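Local coordinates for disulfide bond protein A (Staphylococcus aureus, PDB 3BCI) that is a thioredoxin-fold thiol-disulfide oxidoreductase of the DsbA family, probably introducing disulfide bonds into other proteins during oxidative folding, at residues A[104-107]-A[108-111]; A[95-99]-A[100-104]; A[32-35]-A[36-39]; A[135-138]-A[139-143]; A[119-122]-A[123-127]. All coordinates share one frame; numbering follows the deposited sequence.

Along the chain the five contacts run in the order 3, 2, 1, 5, 4, all of them local turns or ends of helices. Contact 3 lies on helix 24-42, the crossover between strands 14-19 and 48-53, which begins just after Cys23 of the redox-active Cys23/Cys26 pair. Contacts 2 and 1 open and close helix 100-108, share Asp104, and have centres about 12 Å apart. Contact 5, on helix 114-125, touches both, through Asp104 and through Tyr124 packed on helix 100-108. These three thus join two consecutive helices of the DsbA helical insertion beside the thioredoxin core, whereas contacts 3 and 4 (helix 130-144) lie on core helices, on opposite sides of the chain's centre, about 24 Å apart between centres.

Contact 1: residues A[104-107]-A[108-111]; sequences DKHI and KQLH
His106 and Gln109 run side by side in the same direction, and the amide NE2 of Gln109 sits 4.0 Å above the plane of the His106 ring, over its centre. Ring and amide planes are 34° apart, a loose face contact rather than a parallel stack. Gln109 also runs beside Lys105, whose bent chain brings NZ to 3.6 Å from Gln109 OE1. Gln109 NE2 also makes a weak hydrogen bond to Gln85. Among backbone bonds, Lys108 N to Asp104 O (2.9 Å) is the regular helical one. Gln109 N is shared weakly between Lys105 O and His106 O, and Leu110 N then takes Ile107 O at 3.1 Å from above the carbonyl plane. Here helix 100-108 gives way to a type I turn, Lys108 to His111, with positive phi at His111. Leu110 CB lies 3.3 Å from Ile107 O, while its side chain and those of His106 and Ile107 pack on Phe82 of helix 79-88.

Contact 2: residues A[95-99]-A[100-104]; sequences KEWLT and KELLD
The indole of Trp97 carries Leu98 CG over the centre of one face, 3.8 Å above the plane, and meets Leu102 at its edge, where methyl CD1 lies in the ring plane 3.9 Å from Trp97 CE3. The same methyl touches Trp97 O. With CG wedged between backbone N and carbonyl carbon (chi1 62°), the indole folds back toward the helix start; Leu86 of helix 79-88 touches Trp97, Leu98 and Leu102. One residue along, Leu98 CD2 and Leu103 CD2 meet at 4.1 Å, and Leu103 continues inward to Val63 and Ala67 of helix 61-74. Thr99 holds two backbone N-H groups of the first turn. Its OG1 accepts from Leu102 N at 3.1 Å, a nearly straight bond of 167°. A chi1 of 64° turns the hydroxyl to Leu102 N, while the carbonyl O of Thr99 accepts from Leu103 N at 2.9 Å. Thr99 is thus the N-cap of helix 100-108, and Leu98, just before the cap, meets Leu103, four residues after it, as a hydrophobic staple.

Contact 3: residues A[32-35]-A[36-39]; sequences KVMP and KLRK
Val33 O accepts from Leu37 N at 3.0 Å, and Met34 O and Pro35 O accept from Arg38 N (2.8 Å) and Lys39 N in the same i to i+4 pattern. Pro35 has no N-H to give, and at the kink Lys36 N has parted from Lys32 O; a water joins the two. It accepts from Lys36 N at 3.0 Å, donates to Lys32 O at 2.8 Å, and gives a weak bond to Val33 O. A proline-kinked helix that starts within the CxxC motif, here the long helix 24-42 of the beta-alpha-beta unit, is a known feature of thioredoxin folds. On the buried side, Leu37 CD2 touches both Met34 SD (4.0 Å) and Val33 CG1 (4.1 Å); Val33 and Leu37 point the same way, whereas Met34 curls in through two bent torsions. Arg38 CB presses on Met34 O, but the extended chain carries its guanidinium away to two carboxylates, with NE bridging to Asp43 and NH1 to Asp81.

Contact 4: residues A[135-138]-A[139-143]; sequences AEKD and KKIAK
Ile141 has its CG1 branch anti to the carbonyl carbon (chi1 -68°), which lays CG1 back along the helix to 3.3 Å from Lys137 O and swings CD1 to 4.0 Å from Asp138 OD1. Asp138 answers with an unusual chi1 of -94°; its carboxylate passes the methyl at a slant, and the touch is plain van der Waals contact. The polar business of this buried acid lies on its other oxygen, OD2, which accepts from both His69 NE2 and Asn53 N, two bonds that satisfy OD2 and limit the carboxylate's rotation. Helix 130-144 lies against the thioredoxin sheet here: Ile141 packs on Gln50 and Val52 of strand 48-53 and Tyr18 of strand 14-19, while Ala135 touches Ile62, Ser65 and Arg66 of helix 61-74. Along the backbone, Ile141 N bonds Lys137 O at 2.8 Å, and Ala142 N bonds Asp138 O at 3.1 Å. Lys139 N reaches Glu136 O only weakly. On the outer side Lys139 bends at chi3, and Glu136 OE1 stays 5.0 Å from Lys139 NZ, too far for a salt bridge though opposite charges may attract. Lys140, extended until its last torsion, takes its ammonium one turn on to a salt bridge with Asp144.

Contact 5: residues A[119-122]-A[123-127]; sequences KIIK and DYKTK
The C-terminal end of helix 114-125, in the helical insertion of this DsbA, is where Lys122 O takes two donors. Thr126 OG1 donates to it at 2.6 Å from above the carbonyl plane, and Lys125 N adds a weak bond. Bent at chi2, the chain of Lys122 bows over the threonine, with CE 3.4 Å from Thr126 OG1. One turn back the bonds are regular: Asp123 N to Lys119 O, and Tyr124 N to Ile120 O at 169°. Tyr124 stands at an uncommon chi1 of 93°, which turns its ring so that Ile120 O lies in the ring plane at its edge, 3.5 Å from CD2, while Lys125 CG sits 3.7 Å above the centre of one face. The ring's hydroxyl reaches Asp104 of helix 100-108, whose other carboxylate oxygen forms a salt bridge with Lys125 NZ. Asp123 sends its carboxylate inward to Ser131 OG and Tyr74 OH, tying the helix end to its neighbours. Lys125 is extended beyond CG and runs alongside Ile121, which it accompanies until its NZ comes within 3.6 Å of the Ile121 CG2 methyl.

Contact 1: residues A[104-107]-A[108-111]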
loop_
_atom_site.group_PDB
_atom_site.type_symbol
_atom_site.label_atom_id
_atom_site.label_comp_id
_atom_site.label_asym_id
_atom_site.label_seq_id
_atom_site.Cartn_x
_atom_site.Cartn_y
_atom_site.Cartn_z
ATOM N N ASP A 104 11.441 -10.588 -0.026
ATOM C CA ASP A 104 11.633 -11.494 1.105
ATOM C C ASP A 104 12.483 -10.777 2.153
ATOM O O ASP A 104 12.221 -10.867 3.354
ATOM C CB ASP A 104 12.323 -12.792 0.663
ATOM C CG ASP A 104 11.409 -13.691 -0.155
ATOM O OD1 ASP A 104 10.214 -13.362 -0.299
ATOM O OD2 ASP A 104 11.885 -14.733 -0.652
ATOM N N LYS A 105 13.493 -10.052 1.689
ATOM C CA LYS A 105 14.368 -9.309 2.587
ATOM C C LYS A 105 13.552 -8.302 3.395
ATOM O O LYS A 105 13.747 -8.141 4.598
ATOM C CB LYS A 105 15.447 -8.581 1.781
ATOM C CG LYS A 105 16.370 -7.698 2.609
ATOM C CD LYS A 105 17.532 -7.170 1.772
ATOM C CE LYS A 105 17.074 -6.202 0.690
ATOM N NZ LYS A 105 16.624 -4.909 1.263
ATOM N N HIS A 106 12.628 -7.620 2.732
ATOM C CA HIS A 106 11.803 -6.640 3.427
ATOM C C HIS A 106 10.833 -7.293 4.406
ATOM O O HIS A 106 10.580 -6.766 5.491
ATOM C CB HIS A 106 11.065 -5.776 2.408
ATOM C CG HIS A 106 11.899 -4.656 1.871
ATOM N ND1 HIS A 106 11.548 -3.332 2.015
ATOM C CD2 HIS A 106 13.100 -4.662 1.244
ATOM C CE1 HIS A 106 12.497 -2.568 1.501
ATOM N NE2 HIS A 106 13.449 -3.350 1.027
ATOM N N ILE A 107 10.300 -8.453 4.039
ATOM C CA ILE A 107 9.384 -9.153 4.928
ATOM C C ILE A 107 10.136 -9.570 6.196
ATOM O O ILE A 107 9.624 -9.438 7.308
ATOM C CB ILE A 107 8.781 -10.400 4.235
ATOM C CG1 ILE A 107 7.894 -9.952 3.065
ATOM C CG2 ILE A 107 7.967 -11.223 5.239
ATOM C CD1 ILE A 107 7.447 -11.078 2.146
ATOM N N LYS A 108 11.360 -10.057 6.032
ATOM C CA LYS A 108 12.152 -10.478 7.183
ATOM C C LYS A 108 12.552 -9.286 8.055
ATOM O O LYS A 108 12.770 -9.436 9.257
ATOM C CB LYS A 108 13.398 -11.245 6.718
ATOM C CG LYS A 108 13.069 -12.567 6.030
ATOM C CD LYS A 108 14.321 -13.317 5.606
ATOM C CE LYS A 108 13.966 -14.647 4.963
ATOM N NZ LYS A 108 15.183 -15.370 4.500
ATOM N N GLN A 109 12.642 -8.104 7.451
ATOM C CA GLN A 109 12.998 -6.896 8.199
ATOM C C GLN A 109 11.902 -6.508 9.184
ATOM O O GLN A 109 12.119 -5.672 10.060
ATOM C CB GLN A 109 13.248 -5.717 7.253
ATOM C CG GLN A 109 14.571 -5.765 6.517
ATOM C CD GLN A 109 14.707 -4.654 5.489
ATOM O OE1 GLN A 109 15.706 -4.576 4.777
ATOM N NE2 GLN A 109 13.700 -3.791 5.405
ATOM N N LEU A 110 10.719 -7.098 9.033
ATOM C CA LEU A 110 9.613 -6.796 9.940
ATOM C C LEU A 110 9.810 -7.512 11.280
ATOM O O LEU A 110 9.217 -7.139 12.295
ATOM C CB LEU A 110 8.283 -7.223 9.316
ATOM C CG LEU A 110 7.892 -6.528 8.008
ATOM C CD1 LEU A 110 6.566 -7.082 7.509
ATOM C CD2 LEU A 110 7.792 -5.027 8.233
ATOM N N HIS A 111 10.640 -8.550 11.270
ATOM C CA HIS A 111 10.939 -9.319 12.474
ATOM C C HIS A 111 9.722 -9.923 13.148
ATOM O O HIS A 111 9.536 -9.791 14.359
ATOM C CB HIS A 111 11.704 -8.446 13.469
ATOM C CG HIS A 111 13.000 -7.931 12.931
ATOM N ND1 HIS A 111 13.916 -8.749 12.304
ATOM C CD2 HIS A 111 13.523 -6.684 12.899
ATOM C CE1 HIS A 111 14.947 -8.027 11.907
ATOM N NE2 HIS A 111 14.735 -6.770 12.255
#

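Contact 2: residues A[95-99]-A[100-104]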
loop_
_atom_site.group_PDB
_atom_site.type_symbol
_atom_site.label_atom_id
_atom_site.label_comp_id
_atom_site.label_asym_id
_atom_site.label_seq_id
_atom_site.Cartn_x
_atom_site.Cartn_y
_atom_site.Cartn_z
ATOM N N LYS A 95 13.428 -0.097 -13.835
ATOM C CA LYS A 95 14.084 -1.305 -13.352
ATOM C C LYS A 95 13.035 -2.188 -12.686
ATOM O O LYS A 95 12.095 -1.683 -12.068
ATOM C CB LYS A 95 15.140 -0.970 -12.298
ATOM C CG LYS A 95 16.374 -0.243 -12.790
ATOM C CD LYS A 95 17.245 0.132 -11.595
ATOM C CE LYS A 95 18.578 0.724 -12.017
ATOM N NZ LYS A 95 19.459 -0.294 -12.653
ATOM N N GLU A 96 13.191 -3.501 -12.812
ATOM C CA GLU A 96 12.269 -4.426 -12.167
ATOM C C GLU A 96 12.909 -4.732 -10.816
ATOM O O GLU A 96 13.314 -5.861 -10.547
ATOM C CB GLU A 96 12.125 -5.712 -12.986
ATOM C CG GLU A 96 11.798 -5.482 -14.451
ATOM C CD GLU A 96 11.499 -6.771 -15.191
ATOM O OE1 GLU A 96 11.978 -7.837 -14.751
ATOM O OE2 GLU A 96 10.794 -6.716 -16.221
ATOM N N TRP A 97 13.002 -3.706 -9.973
ATOM C CA TRP A 97 13.620 -3.839 -8.663
ATOM C C TRP A 97 12.799 -4.589 -7.614
ATOM O O TRP A 97 13.344 -4.999 -6.588
ATOM C CB TRP A 97 14.002 -2.460 -8.115
ATOM C CG TRP A 97 12.839 -1.530 -7.891
ATOM C CD1 TRP A 97 12.229 -0.734 -8.820
ATOM C CD2 TRP A 97 12.154 -1.296 -6.654
ATOM N NE1 TRP A 97 11.209 -0.018 -8.236
ATOM C CE2 TRP A 97 11.141 -0.346 -6.907
ATOM C CE3 TRP A 97 12.298 -1.802 -5.354
ATOM C CZ2 TRP A 97 10.274 0.115 -5.905
ATOM C CZ3 TRP A 97 11.439 -1.346 -4.358
ATOM C CH2 TRP A 97 10.438 -0.396 -4.642
ATOM N N LEU A 98 11.501 -4.767 -7.855
ATOM C CA LEU A 98 10.657 -5.486 -6.899
ATOM C C LEU A 98 10.794 -6.994 -7.095
ATOM O O LEU A 98 9.847 -7.679 -7.468
ATOM C CB LEU A 98 9.189 -5.063 -7.040
ATOM C CG LEU A 98 8.857 -3.668 -6.500
ATOM C CD1 LEU A 98 7.483 -3.231 -6.986
ATOM C CD2 LEU A 98 8.913 -3.691 -4.973
ATOM N N THR A 99 11.992 -7.498 -6.825
ATOM C CA THR A 99 12.292 -8.917 -6.959
ATOM C C THR A 99 11.857 -9.670 -5.703
ATOM O O THR A 99 11.644 -9.072 -4.652
ATOM C CB THR A 99 13.800 -9.133 -7.149
ATOM O OG1 THR A 99 14.491 -8.706 -5.968
ATOM C CG2 THR A 99 14.313 -8.316 -8.342
ATOM N N LYS A 100 11.726 -10.986 -5.815
ATOM C CA LYS A 100 11.332 -11.790 -4.667
ATOM C C LYS A 100 12.432 -11.750 -3.611
ATOM O O LYS A 100 12.165 -11.862 -2.413
ATOM C CB LYS A 100 11.056 -13.224 -5.107
ATOM C CG LYS A 100 9.865 -13.336 -6.045
ATOM C CD LYS A 100 9.566 -14.778 -6.409
ATOM C CE LYS A 100 8.398 -14.853 -7.378
ATOM N NZ LYS A 100 8.146 -16.248 -7.828
ATOM N N GLU A 101 13.671 -11.578 -4.061
ATOM C CA GLU A 101 14.802 -11.501 -3.150
ATOM C C GLU A 101 14.647 -10.268 -2.270
ATOM O O GLU A 101 14.746 -10.350 -1.048
ATOM C CB GLU A 101 16.122 -11.394 -3.924
ATOM C CG GLU A 101 17.360 -11.447 -3.023
ATOM C CD GLU A 101 18.636 -11.021 -3.732
ATOM O OE1 GLU A 101 18.715 -11.171 -4.968
ATOM O OE2 GLU A 101 19.568 -10.548 -3.046
ATOM N N LEU A 102 14.406 -9.121 -2.898
ATOM C CA LEU A 102 14.244 -7.877 -2.154
ATOM C C LEU A 102 12.992 -7.910 -1.286
ATOM O O LEU A 102 13.013 -7.468 -0.137
ATOM C CB LEU A 102 14.183 -6.679 -3.111
ATOM C CG LEU A 102 13.983 -5.306 -2.458
ATOM C CD1 LEU A 102 14.624 -4.225 -3.312
ATOM C CD2 LEU A 102 12.491 -5.034 -2.263
ATOM N N LEU A 103 11.897 -8.432 -1.829
ATOM C CA LEU A 103 10.663 -8.501 -1.052
ATOM C C LEU A 103 10.819 -9.426 0.160
ATOM O O LEU A 103 10.391 -9.085 1.262
ATOM C CB LEU A 103 9.505 -8.951 -1.950
ATOM C CG LEU A 103 9.126 -7.875 -2.981
ATOM C CD1 LEU A 103 8.210 -8.461 -4.038
ATOM C CD2 LEU A 103 8.457 -6.702 -2.274
ATOM N N ASP A 104 11.441 -10.588 -0.026
ATOM C CA ASP A 104 11.633 -11.494 1.105
ATOM C C ASP A 104 12.483 -10.777 2.153
ATOM O O ASP A 104 12.221 -10.867 3.354
ATOM C CB ASP A 104 12.323 -12.792 0.663
ATOM C CG ASP A 104 11.409 -13.691 -0.155
ATOM O OD1 ASP A 104 10.214 -13.362 -0.299
ATOM O OD2 ASP A 104 11.885 -14.733 -0.652
#

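Contact 3: residues A[32-35]-A[36-39]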
loop_
_atom_site.group_PDB
_atom_site.type_symbol
_atom_site.label_atom_id
_atom_site.label_comp_id
_atom_site.label_asym_id
_atom_site.label_seq_id
_atom_site.Cartn_x
_atom_site.Cartn_y
_atom_site.Cartn_z
ATOM N N LYS A 32 5.415 12.265 3.032
ATOM C CA LYS A 32 4.791 13.501 3.489
ATOM C C LYS A 32 3.501 13.359 4.291
ATOM O O LYS A 32 3.252 14.125 5.225
ATOM C CB LYS A 32 4.504 14.401 2.285
ATOM C CG LYS A 32 5.742 14.870 1.534
ATOM C CD LYS A 32 5.351 15.724 0.328
ATOM C CE LYS A 32 6.573 16.349 -0.335
ATOM N NZ LYS A 32 6.179 17.227 -1.469
ATOM N N VAL A 33 2.685 12.379 3.927
ATOM C CA VAL A 33 1.383 12.198 4.561
ATOM C C VAL A 33 1.229 11.130 5.641
ATOM O O VAL A 33 0.682 11.394 6.719
ATOM C CB VAL A 33 0.319 11.924 3.470
ATOM C CG1 VAL A 33 -1.024 11.607 4.104
ATOM C CG2 VAL A 33 0.213 13.122 2.534
ATOM N N MET A 34 1.694 9.925 5.343
ATOM C CA MET A 34 1.535 8.798 6.247
ATOM C C MET A 34 1.978 8.923 7.703
ATOM O O MET A 34 1.269 8.465 8.596
ATOM C CB MET A 34 2.143 7.549 5.606
ATOM C CG MET A 34 1.406 7.134 4.323
ATOM S SD MET A 34 -0.410 7.018 4.537
ATOM C CE MET A 34 -0.531 5.579 5.516
ATOM N N PRO A 35 3.137 9.543 7.972
ATOM C CA PRO A 35 3.539 9.649 9.378
ATOM C C PRO A 35 2.452 10.247 10.277
ATOM O O PRO A 35 2.120 9.687 11.319
ATOM C CB PRO A 35 4.791 10.521 9.310
ATOM C CG PRO A 35 5.393 10.109 8.005
ATOM C CD PRO A 35 4.181 10.090 7.088
ATOM N N LYS A 36 1.892 11.379 9.864
ATOM C CA LYS A 36 0.847 12.034 10.644
ATOM C C LYS A 36 -0.514 11.368 10.509
ATOM O O LYS A 36 -1.252 11.269 11.486
ATOM C CB LYS A 36 0.713 13.500 10.238
ATOM C CG LYS A 36 1.827 14.386 10.736
ATOM C CD LYS A 36 1.616 15.810 10.261
ATOM C CE LYS A 36 2.800 16.682 10.611
ATOM N NZ LYS A 36 2.646 18.055 10.061
ATOM N N LEU A 37 -0.852 10.922 9.302
ATOM C CA LEU A 37 -2.141 10.272 9.082
ATOM C C LEU A 37 -2.214 9.014 9.944
ATOM O O LEU A 37 -3.236 8.717 10.557
ATOM C CB LEU A 37 -2.311 9.899 7.606
ATOM C CG LEU A 37 -3.702 9.396 7.215
ATOM C CD1 LEU A 37 -4.719 10.517 7.441
ATOM C CD2 LEU A 37 -3.708 8.952 5.751
ATOM N N ARG A 38 -1.108 8.287 9.989
ATOM C CA ARG A 38 -1.016 7.059 10.764
ATOM C C ARG A 38 -1.155 7.334 12.262
ATOM O O ARG A 38 -1.919 6.676 12.963
ATOM C CB ARG A 38 0.329 6.391 10.488
ATOM C CG ARG A 38 0.599 5.172 11.318
ATOM C CD ARG A 38 1.962 4.591 10.997
ATOM N NE ARG A 38 2.173 3.363 11.745
ATOM C CZ ARG A 38 3.208 2.554 11.580
ATOM N NH1 ARG A 38 4.141 2.846 10.682
ATOM N NH2 ARG A 38 3.300 1.450 12.310
ATOM N N LYS A 39 -0.420 8.319 12.749
ATOM C CA LYS A 39 -0.463 8.650 14.165
ATOM C C LYS A 39 -1.800 9.200 14.635
ATOM O O LYS A 39 -2.292 8.824 15.692
ATOM C CB LYS A 39 0.637 9.659 14.499
ATOM C CG LYS A 39 0.637 10.113 15.952
ATOM C CD LYS A 39 1.810 11.033 16.250
ATOM C CE LYS A 39 1.842 11.425 17.717
ATOM N NZ LYS A 39 3.074 12.189 18.056
HETATM O O HOH W 1 3.021 13.271 7.859
#

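Contact 4: residues A[135-138]-A[139-143]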
loop_
_atom_site.group_PDB
_atom_site.type_symbol
_atom_site.label_atom_id
_atom_site.label_comp_id
_atom_site.label_asym_id
_atom_site.label_seq_id
_atom_site.Cartn_x
_atom_site.Cartn_y
_atom_site.Cartn_z
ATOM N N ALA A 135 -4.101 -8.791 -5.092
ATOM C CA ALA A 135 -3.278 -7.941 -5.944
ATOM C C ALA A 135 -3.975 -7.719 -7.285
ATOM O O ALA A 135 -3.992 -6.605 -7.801
ATOM C CB ALA A 135 -1.897 -8.566 -6.144
ATOM N N GLU A 136 -4.560 -8.776 -7.838
ATOM C CA GLU A 136 -5.276 -8.672 -9.103
ATOM C C GLU A 136 -6.511 -7.787 -8.954
ATOM O O GLU A 136 -6.770 -6.926 -9.791
ATOM C CB GLU A 136 -5.720 -10.056 -9.590
ATOM C CG GLU A 136 -4.595 -10.966 -10.070
ATOM C CD GLU A 136 -3.792 -10.359 -11.209
ATOM O OE1 GLU A 136 -4.406 -9.705 -12.082
ATOM O OE2 GLU A 136 -2.553 -10.547 -11.235
ATOM N N LYS A 137 -7.266 -8.007 -7.882
ATOM C CA LYS A 137 -8.487 -7.256 -7.625
ATOM C C LYS A 137 -8.232 -5.753 -7.546
ATOM O O LYS A 137 -9.055 -4.958 -8.001
ATOM C CB LYS A 137 -9.141 -7.744 -6.328
ATOM C CG LYS A 137 -10.545 -7.191 -6.100
ATOM C CD LYS A 137 -11.102 -7.603 -4.744
ATOM C CE LYS A 137 -12.537 -7.113 -4.566
ATOM N NZ LYS A 137 -13.073 -7.419 -3.207
ATOM N N ASP A 138 -7.095 -5.364 -6.973
ATOM C CA ASP A 138 -6.747 -3.947 -6.861
ATOM C C ASP A 138 -6.807 -3.253 -8.221
ATOM O O ASP A 138 -7.240 -2.107 -8.329
ATOM C CB ASP A 138 -5.341 -3.782 -6.286
ATOM C CG ASP A 138 -5.338 -3.592 -4.781
ATOM O OD1 ASP A 138 -6.401 -3.777 -4.141
ATOM O OD2 ASP A 138 -4.264 -3.265 -4.238
ATOM N N LYS A 139 -6.370 -3.943 -9.267
ATOM C CA LYS A 139 -6.391 -3.336 -10.591
ATOM C C LYS A 139 -7.829 -3.131 -11.053
ATOM O O LYS A 139 -8.142 -2.133 -11.696
ATOM C CB LYS A 139 -5.645 -4.216 -11.588
ATOM C CG LYS A 139 -4.251 -4.589 -11.122
ATOM C CD LYS A 139 -3.602 -5.556 -12.087
ATOM C CE LYS A 139 -2.872 -4.810 -13.175
ATOM N NZ LYS A 139 -2.710 -5.657 -14.385
ATOM N N LYS A 140 -8.694 -4.084 -10.726
ATOM C CA LYS A 140 -10.102 -4.005 -11.095
ATOM C C LYS A 140 -10.775 -2.869 -10.316
ATOM O O LYS A 140 -11.615 -2.144 -10.852
ATOM C CB LYS A 140 -10.799 -5.335 -10.793
ATOM C CG LYS A 140 -12.271 -5.372 -11.169
ATOM C CD LYS A 140 -12.887 -6.724 -10.860
ATOM C CE LYS A 140 -14.357 -6.758 -11.231
ATOM N NZ LYS A 140 -15.140 -5.745 -10.472
ATOM N N ILE A 141 -10.408 -2.719 -9.047
ATOM C CA ILE A 141 -10.984 -1.663 -8.222
ATOM C C ILE A 141 -10.670 -0.295 -8.830
ATOM O O ILE A 141 -11.560 0.540 -8.995
ATOM C CB ILE A 141 -10.438 -1.725 -6.774
ATOM C CG1 ILE A 141 -10.956 -2.993 -6.083
ATOM C CG2 ILE A 141 -10.858 -0.473 -5.997
ATOM C CD1 ILE A 141 -10.362 -3.235 -4.696
ATOM N N ALA A 142 -9.404 -0.079 -9.175
ATOM C CA ALA A 142 -8.976 1.184 -9.763
ATOM C C ALA A 142 -9.670 1.453 -11.095
ATOM O O ALA A 142 -10.007 2.595 -11.413
ATOM C CB ALA A 142 -7.464 1.180 -9.957
ATOM N N LYS A 143 -9.874 0.400 -11.879
ATOM C CA LYS A 143 -10.528 0.548 -13.169
ATOM C C LYS A 143 -12.013 0.879 -12.997
ATOM O O LYS A 143 -12.515 1.830 -13.595
ATOM C CB LYS A 143 -10.370 -0.734 -13.988
ATOM C CG LYS A 143 -11.003 -0.665 -15.371
ATOM C CD LYS A 143 -10.842 -1.979 -16.124
ATOM C CE LYS A 143 -11.477 -1.900 -17.504
ATOM N NZ LYS A 143 -11.387 -3.196 -18.235
#

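Contact 5: residues A[119-122]-A[123-127]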
loop_
_atom_site.group_PDB
_atom_site.type_symbol
_atom_site.label_atom_id
_atom_site.label_comp_id
_atom_site.label_asym_id
_atom_site.label_seq_id
_atom_site.Cartn_x
_atom_site.Cartn_y
_atom_site.Cartn_z
ATOM N N LYS A 119 4.811 -17.954 6.330
ATOM C CA LYS A 119 3.448 -17.976 5.799
ATOM C C LYS A 119 3.214 -16.866 4.770
ATOM O O LYS A 119 2.592 -17.085 3.731
ATOM C CB LYS A 119 2.455 -17.845 6.956
ATOM C CG LYS A 119 0.992 -17.829 6.555
ATOM C CD LYS A 119 0.100 -17.845 7.792
ATOM C CE LYS A 119 0.401 -16.670 8.717
ATOM N NZ LYS A 119 -0.399 -16.733 9.972
ATOM N N ILE A 120 3.722 -15.675 5.066
ATOM C CA ILE A 120 3.583 -14.528 4.171
ATOM C C ILE A 120 4.367 -14.738 2.879
ATOM O O ILE A 120 3.850 -14.509 1.781
ATOM C CB ILE A 120 4.091 -13.244 4.863
ATOM C CG1 ILE A 120 3.129 -12.859 5.993
ATOM C CG2 ILE A 120 4.256 -12.116 3.841
ATOM C CD1 ILE A 120 3.653 -11.753 6.902
ATOM N N ILE A 121 5.615 -15.175 3.024
ATOM C CA ILE A 121 6.509 -15.413 1.897
ATOM C C ILE A 121 5.948 -16.463 0.941
ATOM O O ILE A 121 6.002 -16.297 -0.275
ATOM C CB ILE A 121 7.911 -15.840 2.413
ATOM C CG1 ILE A 121 8.556 -14.665 3.154
ATOM C CG2 ILE A 121 8.801 -16.270 1.272
ATOM C CD1 ILE A 121 9.940 -14.968 3.724
ATOM N N LYS A 122 5.391 -17.537 1.487
ATOM C CA LYS A 122 4.828 -18.582 0.642
ATOM C C LYS A 122 3.510 -18.141 -0.007
ATOM O O LYS A 122 3.237 -18.464 -1.161
ATOM C CB LYS A 122 4.616 -19.855 1.470
ATOM C CG LYS A 122 4.122 -21.065 0.674
ATOM C CD LYS A 122 2.609 -21.140 0.632
ATOM C CE LYS A 122 2.145 -22.443 0.002
ATOM N NZ LYS A 122 0.663 -22.571 0.016
ATOM N N ASP A 123 2.700 -17.384 0.726
ATOM C CA ASP A 123 1.414 -16.946 0.197
ATOM C C ASP A 123 1.506 -16.043 -1.036
ATOM O O ASP A 123 0.813 -16.279 -2.022
ATOM C CB ASP A 123 0.601 -16.253 1.299
ATOM C CG ASP A 123 -0.875 -16.098 0.934
ATOM O OD1 ASP A 123 -1.218 -15.216 0.117
ATOM O OD2 ASP A 123 -1.697 -16.874 1.464
ATOM N N TYR A 124 2.365 -15.027 -1.000
ATOM C CA TYR A 124 2.469 -14.120 -2.141
ATOM C C TYR A 124 3.124 -14.740 -3.370
ATOM O O TYR A 124 3.040 -14.185 -4.463
ATOM C CB TYR A 124 3.185 -12.817 -1.736
ATOM C CG TYR A 124 4.685 -12.750 -1.956
ATOM C CD1 TYR A 124 5.214 -12.358 -3.186
ATOM C CD2 TYR A 124 5.577 -13.026 -0.916
ATOM C CE1 TYR A 124 6.597 -12.236 -3.375
ATOM C CE2 TYR A 124 6.960 -12.909 -1.092
ATOM C CZ TYR A 124 7.464 -12.512 -2.321
ATOM O OH TYR A 124 8.827 -12.387 -2.495
ATOM N N LYS A 125 3.755 -15.898 -3.198
ATOM C CA LYS A 125 4.407 -16.579 -4.313
ATOM C C LYS A 125 3.558 -17.722 -4.865
ATOM O O LYS A 125 3.923 -18.350 -5.855
ATOM C CB LYS A 125 5.761 -17.142 -3.877
ATOM C CG LYS A 125 6.740 -16.105 -3.344
ATOM C CD LYS A 125 8.059 -16.754 -2.956
ATOM C CE LYS A 125 9.036 -15.729 -2.419
ATOM N NZ LYS A 125 10.322 -16.350 -2.018
ATOM N N THR A 126 2.427 -17.993 -4.223
ATOM C CA THR A 126 1.554 -19.082 -4.654
ATOM C C THR A 126 0.412 -18.606 -5.549
ATOM O O THR A 126 -0.427 -17.811 -5.135
ATOM C CB THR A 126 0.955 -19.812 -3.441
ATOM O OG1 THR A 126 2.015 -20.280 -2.597
ATOM C CG2 THR A 126 0.113 -21.002 -3.894
ATOM N N LYS A 127 0.376 -19.106 -6.778
ATOM C CA LYS A 127 -0.669 -18.710 -7.705
ATOM C C LYS A 127 -2.062 -18.895 -7.120
ATOM O O LYS A 127 -2.359 -19.917 -6.506
ATOM C CB LYS A 127 -0.556 -19.493 -9.012
ATOM C CG LYS A 127 -1.769 -19.318 -9.913
ATOM C CD LYS A 127 -1.376 -19.187 -11.371
ATOM C CE LYS A 127 -2.603 -18.982 -12.243
ATOM N NZ LYS A 127 -2.225 -18.679 -13.649
#